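Local coordinates for protein putative epimerase (PDB 4LW8) that probably interconverts nucleotide-sugar epimers with the help of NAD(P), in the pathway that builds the lipopolysaccharide O-antigen, at residues Gly291-Asp294 and Lys295-Arg298; Ser135-Asn138 and Ile139-Asn142; Arg228-Thr231 and Ala232-Lys236. All coordinates share one frame; numbering follows the deposited sequence. Where two conformers were deposited one is given.

Contact 1 (Gly291-Asp294 and Lys295-Arg298)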
loop_
_atom_site.group_PDB
_atom_site.type_symbol
_atom_site.label_atom_id
_atom_site.label_comp_id
_atom_site.label_asym_id
_atom_site.label_seq_id
_atom_site.Cartn_x
_atom_site.Cartn_y
_atom_site.Cartn_z
ATOM N N GLY A 291 9.649 -1.003 20.575
ATOM C CA GLY A 291 8.494 -1.844 20.346
ATOM C C GLY A 291 8.050 -2.604 21.575
ATOM O O GLY A 291 8.850 -2.896 22.462
ATOM N N SER A 292 6.765 -2.929 21.617
ATOM C CA SER A 292 6.248 -3.906 22.568
ATOM C C SER A 292 6.040 -5.252 21.884
ATOM O O SER A 292 5.359 -5.323 20.858
ATOM C CB SER A 292 4.927 -3.426 23.176
ATOM O OG SER A 292 4.230 -4.507 23.778
ATOM N N ARG A 293 6.583 -6.319 22.466
ATOM C CA ARG A 293 6.347 -7.663 21.949
ATOM C C ARG A 293 5.368 -8.415 22.857
ATOM O O ARG A 293 5.371 -9.651 22.925
ATOM C CB ARG A 293 7.661 -8.452 21.804
ATOM C CG ARG A 293 8.384 -8.820 23.110
ATOM C CD ARG A 293 9.163 -10.146 22.949
ATOM N NE ARG A 293 10.157 -10.075 21.873
ATOM C CZ ARG A 293 10.706 -11.133 21.275
ATOM N NH1 ARG A 293 10.363 -12.359 21.645
ATOM N NH2 ARG A 293 11.600 -10.970 20.304
ATOM N N ASP A 294 4.539 -7.668 23.572
ATOM C CA ASP A 294 3.583 -8.299 24.477
ATOM C C ASP A 294 2.582 -9.205 23.757
ATOM O O ASP A 294 2.164 -10.231 24.302
ATOM C CB ASP A 294 2.822 -7.265 25.276
ATOM C CG ASP A 294 2.035 -7.895 26.390
ATOM O OD1 ASP A 294 2.681 -8.475 27.290
ATOM O OD2 ASP A 294 0.786 -7.855 26.342
ATOM N N LYS A 295 2.173 -8.827 22.549
ATOM C CA LYS A 295 1.247 -9.678 21.812
ATOM C C LYS A 295 1.920 -11.012 21.451
ATOM O O LYS A 295 1.323 -12.081 21.590
ATOM C CB LYS A 295 0.733 -8.978 20.555
ATOM C CG LYS A 295 -0.333 -9.771 19.806
ATOM C CD LYS A 295 -0.629 -9.134 18.454
ATOM C CE LYS A 295 -1.731 -9.893 17.713
ATOM N NZ LYS A 295 -1.982 -9.297 16.370
ATOM N N LEU A 296 3.159 -10.935 20.973
ATOM C CA LEU A 296 3.949 -12.124 20.678
ATOM C C LEU A 296 4.116 -13.001 21.924
ATOM O O LEU A 296 3.939 -14.222 21.875
ATOM C CB LEU A 296 5.315 -11.726 20.119
ATOM C CG LEU A 296 6.349 -12.828 19.874
ATOM C CD1 LEU A 296 5.912 -13.766 18.759
ATOM C CD2 LEU A 296 7.706 -12.205 19.538
ATOM N N ARG A 297 4.454 -12.371 23.041
ATOM C CA ARG A 297 4.688 -13.092 24.286
ATOM C C ARG A 297 3.435 -13.871 24.697
ATOM O O ARG A 297 3.512 -15.048 25.066
ATOM C CB ARG A 297 5.124 -12.106 25.385
ATOM C CG ARG A 297 5.340 -12.700 26.773
ATOM C CD ARG A 297 5.658 -11.595 27.794
ATOM N NE ARG A 297 6.923 -10.928 27.475
ATOM C CZ ARG A 297 7.046 -9.664 27.069
ATOM N NH1 ARG A 297 5.974 -8.895 26.919
ATOM N NH2 ARG A 297 8.250 -9.171 26.808
ATOM N N ARG A 298 2.277 -13.236 24.582
ATOM C CA ARG A 298 1.029 -13.895 24.949
ATOM C C ARG A 298 0.698 -15.048 24.009
ATOM O O ARG A 298 0.006 -15.978 24.399
ATOM C CB ARG A 298 -0.110 -12.877 24.984
ATOM C CG ARG A 298 -0.011 -11.931 26.181
ATOM C CD ARG A 298 -1.047 -10.821 26.112
ATOM N NE ARG A 298 -0.984 -9.932 27.274
ATOM C CZ ARG A 298 -1.619 -10.148 28.424
ATOM N NH1 ARG A 298 -2.372 -11.231 28.580
ATOM N NH2 ARG A 298 -1.504 -9.281 29.423
HETATM O O HOH W 1 2.502 -6.199 21.349
#

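Contact 2 (Ser135-Asn138 and Ile139-Asn142)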
loop_
_atom_site.group_PDB
_atom_site.type_symbol
_atom_site.label_atom_id
_atom_site.label_comp_id
_atom_site.label_asym_id
_atom_site.label_seq_id
_atom_site.Cartn_x
_atom_site.Cartn_y
_atom_site.Cartn_z
ATOM N N SER A 135 7.253 -8.452 7.294
ATOM C CA SER A 135 7.041 -7.040 7.026
ATOM C C SER A 135 8.171 -6.295 7.719
ATOM O O SER A 135 9.312 -6.779 7.779
ATOM C CB SER A 135 5.667 -6.578 7.525
ATOM O OG SER A 135 5.390 -5.237 7.149
ATOM N N SER A 136 7.869 -5.116 8.244
ATOM C CA SER A 136 8.887 -4.326 8.923
ATOM C C SER A 136 8.250 -3.354 9.903
ATOM O O SER A 136 7.183 -2.825 9.640
ATOM C CB SER A 136 9.730 -3.545 7.914
ATOM O OG SER A 136 10.556 -2.614 8.600
ATOM N N ALA A 137 8.918 -3.090 11.017
ATOM C CA ALA A 137 8.442 -2.057 11.927
ATOM C C ALA A 137 8.556 -0.657 11.315
ATOM O O ALA A 137 8.059 0.310 11.894
ATOM C CB ALA A 137 9.193 -2.118 13.244
ATOM N N ASN A 138 9.210 -0.527 10.157
ATOM C CA ASN A 138 9.324 0.770 9.495
ATOM C C ASN A 138 7.957 1.273 9.028
ATOM O O ASN A 138 7.799 2.445 8.705
ATOM C CB ASN A 138 10.296 0.699 8.308
ATOM C CG ASN A 138 11.755 0.577 8.743
ATOM O OD1 ASN A 138 12.055 0.486 9.934
ATOM N ND2 ASN A 138 12.668 0.570 7.770
ATOM N N ILE A 139 6.971 0.377 8.988
ATOM C CA ILE A 139 5.623 0.806 8.617
ATOM C C ILE A 139 5.037 1.799 9.642
ATOM O O ILE A 139 4.124 2.567 9.309
ATOM C CB ILE A 139 4.663 -0.405 8.433
ATOM C CG1 ILE A 139 4.420 -1.165 9.749
ATOM C CG2 ILE A 139 5.187 -1.346 7.335
ATOM C CD1 ILE A 139 3.191 -0.700 10.557
ATOM N N TYR A 140 5.545 1.784 10.880
ATOM C CA TYR A 140 5.092 2.750 11.902
ATOM C C TYR A 140 5.690 4.138 11.652
ATOM O O TYR A 140 5.166 5.142 12.140
ATOM C CB TYR A 140 5.459 2.295 13.326
ATOM C CG TYR A 140 4.837 0.969 13.745
ATOM C CD1 TYR A 140 3.464 0.845 13.950
ATOM C CD2 TYR A 140 5.631 -0.162 13.934
ATOM C CE1 TYR A 140 2.895 -0.388 14.332
ATOM C CE2 TYR A 140 5.079 -1.387 14.303
ATOM C CZ TYR A 140 3.713 -1.494 14.508
ATOM O OH TYR A 140 3.174 -2.715 14.873
ATOM N N GLY A 141 6.800 4.201 10.918
ATOM C CA GLY A 141 7.414 5.491 10.626
ATOM C C GLY A 141 7.943 6.175 11.873
ATOM O O GLY A 141 8.386 5.505 12.806
ATOM N N ASN A 142 7.902 7.508 11.890
ATOM C CA ASN A 142 8.418 8.292 13.015
ATOM C C ASN A 142 7.378 8.569 14.107
ATOM O O ASN A 142 7.060 9.733 14.390
ATOM C CB ASN A 142 8.976 9.628 12.508
HETATM O O HOH W 2 9.417 2.855 12.880
#

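Contact 3 (Arg228-Thr231 and Ala232-Lys236)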
loop_
_atom_site.group_PDB
_atom_site.type_symbol
_atom_site.label_atom_id
_atom_site.label_comp_id
_atom_site.label_asym_id
_atom_site.label_seq_id
_atom_site.Cartn_x
_atom_site.Cartn_y
_atom_site.Cartn_z
ATOM N N ARG A 228 19.571 -13.808 15.778
ATOM C CA ARG A 228 19.300 -15.147 16.279
ATOM C C ARG A 228 18.009 -15.175 17.110
ATOM O O ARG A 228 17.228 -16.120 17.005
ATOM C CB ARG A 228 20.480 -15.661 17.107
ATOM C CG ARG A 228 21.721 -15.939 16.282
ATOM C CD ARG A 228 22.946 -16.146 17.136
ATOM N NE ARG A 228 23.275 -14.946 17.901
ATOM C CZ ARG A 228 24.302 -14.870 18.739
ATOM N NH1 ARG A 228 25.098 -15.925 18.906
ATOM N NH2 ARG A 228 24.535 -13.751 19.407
ATOM N N ASP A 229 17.767 -14.128 17.898
ATOM C CA ASP A 229 16.517 -13.999 18.649
ATOM C C ASP A 229 15.332 -13.802 17.715
ATOM O O ASP A 229 14.240 -14.328 17.949
ATOM C CB ASP A 229 16.555 -12.810 19.622
ATOM C CG ASP A 229 17.591 -12.966 20.725
ATOM O OD1 ASP A 229 18.137 -14.072 20.914
ATOM O OD2 ASP A 229 17.837 -11.969 21.436
ATOM N N VAL A 230 15.538 -13.009 16.668
ATOM C CA VAL A 230 14.448 -12.697 15.746
ATOM C C VAL A 230 13.992 -13.971 15.015
ATOM O O VAL A 230 12.798 -14.267 14.923
ATOM C CB VAL A 230 14.864 -11.611 14.732
ATOM C CG1 VAL A 230 13.864 -11.516 13.569
ATOM C CG2 VAL A 230 15.047 -10.235 15.432
ATOM N N THR A 231 14.942 -14.751 14.526
ATOM C CA THR A 231 14.580 -15.956 13.800
ATOM C C THR A 231 14.011 -17.022 14.754
ATOM O O THR A 231 13.170 -17.824 14.344
ATOM C CB THR A 231 15.775 -16.481 12.977
ATOM O OG1 THR A 231 16.912 -16.662 13.827
ATOM C CG2 THR A 231 16.132 -15.459 11.877
ATOM N N ALA A 232 14.451 -17.034 16.014
ATOM C CA ALA A 232 13.840 -17.934 17.003
ATOM C C ALA A 232 12.354 -17.587 17.180
ATOM O O ALA A 232 11.517 -18.473 17.292
ATOM C CB ALA A 232 14.575 -17.869 18.342
ATOM N N ALA A 233 12.041 -16.295 17.200
ATOM C CA ALA A 233 10.655 -15.826 17.266
ATOM C C ALA A 233 9.866 -16.207 16.009
ATOM O O ALA A 233 8.716 -16.625 16.094
ATOM C CB ALA A 233 10.625 -14.306 17.462
ATOM N N TYR A 234 10.494 -16.053 14.847
ATOM C CA TYR A 234 9.890 -16.446 13.583
ATOM C C TYR A 234 9.498 -17.936 13.620
ATOM O O TYR A 234 8.392 -18.312 13.220
ATOM C CB TYR A 234 10.852 -16.189 12.415
ATOM C CG TYR A 234 10.980 -14.730 11.959
ATOM C CD1 TYR A 234 10.398 -13.693 12.685
ATOM C CD2 TYR A 234 11.672 -14.405 10.790
ATOM C CE1 TYR A 234 10.509 -12.367 12.269
ATOM C CE2 TYR A 234 11.791 -13.079 10.361
ATOM C CZ TYR A 234 11.201 -12.059 11.117
ATOM O OH TYR A 234 11.312 -10.735 10.719
ATOM N N LEU A 235 10.390 -18.774 14.136
ATOM C CA LEU A 235 10.101 -20.200 14.233
ATOM C C LEU A 235 8.905 -20.453 15.152
ATOM O O LEU A 235 8.040 -21.271 14.838
ATOM C CB LEU A 235 11.324 -20.975 14.728
ATOM C CG LEU A 235 11.061 -22.461 14.999
ATOM C CD1 LEU A 235 10.657 -23.206 13.731
ATOM C CD2 LEU A 235 12.262 -23.129 15.671
ATOM N N LYS A 236 8.851 -19.744 16.277
ATOM C CA LYS A 236 7.732 -19.882 17.207
ATOM C C LYS A 236 6.416 -19.479 16.546
ATOM O O LYS A 236 5.380 -20.100 16.780
ATOM C CB LYS A 236 7.974 -19.046 18.474
ATOM C CG LYS A 236 8.940 -19.696 19.449
ATOM C CD LYS A 236 8.294 -20.936 20.075
ATOM C CE LYS A 236 9.166 -21.585 21.141
ATOM N NZ LYS A 236 10.342 -22.266 20.540
#

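Contact 1 (Gly291-Asp294 and Lys295-Arg298)
R293 and R297 meet at the start of helix 294-300, where R293 is the N-cap residue and an ST turn leads into it. In that turn D294 N donates to S292 OG over 3.2 Å, while water 1 donates to S292 O and accepts from K295 N at 2.9 Å. R293 then opens the helix: its carbonyl O takes R297 N at 2.9 Å, nearly in line with the C=O bond. The first torsion of R293 (chi1 67°) sets CG between backbone N and carbonyl carbon, and a bend at chi3 lays one guanidinium face over L296, whose CD2 is 3.4 Å from R293 NH1; the NE of R293 is held by C250 O. D294 follows with a carboxylate split between two arginines. Its OD1 makes a salt bridge whose hydrogen bond, from R297 NH1 at 3.3 Å, is weak and bent; R297 has a stronger partner in E252 through NH2. The R297 guanidinium plane is turned 42° from the carboxylate. Such a negative group in the first helical turn would be favoured by the helix dipole. OD2 is gripped more firmly: R298 NE reaches its syn side at 2.9 Å, 26° out of the carboxylate plane, while OD2 lies almost in the guanidinium plane.

Contact 2 (Ser135-Asn138 and Ile139-Asn142)
I139 folds back over the peptide of S136, its CG1 only 3.2 Å from S136 O. The cause is its first torsion (chi1 66°), which wedges CG1 between the backbone N and carbonyl carbon; CG2 stands on the other branch, 3.9 Å from S135 OG. At chi2 92° the chain carries CD1 over the centre of the Y140 ring, 3.7 Å above its plane. Y140 takes the commoner setting for CG, opposite the carbonyl carbon (chi1 -61°), and this brings CD2 to 4.1 Å from A137 CB. Three successive i to i+3 bonds, I139 N to S136 O, Y140 N to A137 O and G141 N to N138 O, identify a 3-10 turn, and all three donors stand well above the carbonyl planes. An ST turn leads into it, N138 N donating to S136 OG at 2.9 Å. Water 2 donates to both A137 O and G141 O, spanning the far end. The phenol OH of Y140 is bound by N248 and R184, and S135 OG by E168. The turn follows strand 130-134 of the Rossmann-type sheet of the epimerase/dehydratase family, with S135, A137 and I139 against strand 180-189 and S135 and I139 meeting helix 159-172.

Contact 3 (Arg228-Thr231 and Ala232-Lys236)
The Y234 ring carries V230 CG1 on one face, a CH-pi contact between successive turns of helix 227-240, in what is probably the Rossmann-type, NAD(P)-binding domain. The methyl carbon is 3.9 Å from the ring centroid and 23° off its normal, which places it over the face but shifted toward the rim, 3.7 Å from Y234 CZ. T231 CA approaches the same ring obliquely. The V230 and Y234 side chains run alongside each other in one direction, as expected of positions i and i+4 on an alpha helix. V230 contributes through the branch that lies opposite its backbone N (chi1 166°), while the first torsion of Y234 (chi1 -77°) swings the ring back toward the preceding turn.

Backbone evidence for the helix is regular. A232 N, A233 N, Y234 N and L235 N each donate to the carbonyl four residues earlier, and of these acceptors V230 O receives its N-H in the carbonyl plane, at 2.9 Å from Y234 N. The same oxygen lies 3.3 Å from Y234 CD1, so the ring is stationed beside the carbonyl as well as beneath the methyl.

Y234 is buried against L132 and A134 of strand 130-134, A183 and P185 of strand 180-189, and M34 of helix 29-40; V230 touches Y188. Polar groups are fixed nearer the helix start: R228 forms a salt bridge with D226 and a cation-pi contact with W314, and D229 binds T306 N. The OG1 of T231 is hydrogen-bonded to V227 O, one turn back along the helix. On another side of the helix, A232 CB rests 3.4 Å from R228 O.

Each contact is local, made within one continuous run of chain, so none encloses a long loop; they follow in series and neither nest nor cross. From the N terminus, contact 2 comes first, turning the chain after strand 130-134. Contact 3 follows on helix 227-240, directly after strand 221-226, and contact 1 comes last, where strand 288-291 passes into helix 294-300. Contacts 1 and 3 touch where helices 294-300 and 227-240 pack, L296 CD2 lying 4.2 Å from A233 CB. Contacts 2 and 3 approach to about 5 Å between nearest atoms without touching, yet both lean on strand 180-189. N248 serves contacts 1 and 2, binding S292 O and Y140 OH.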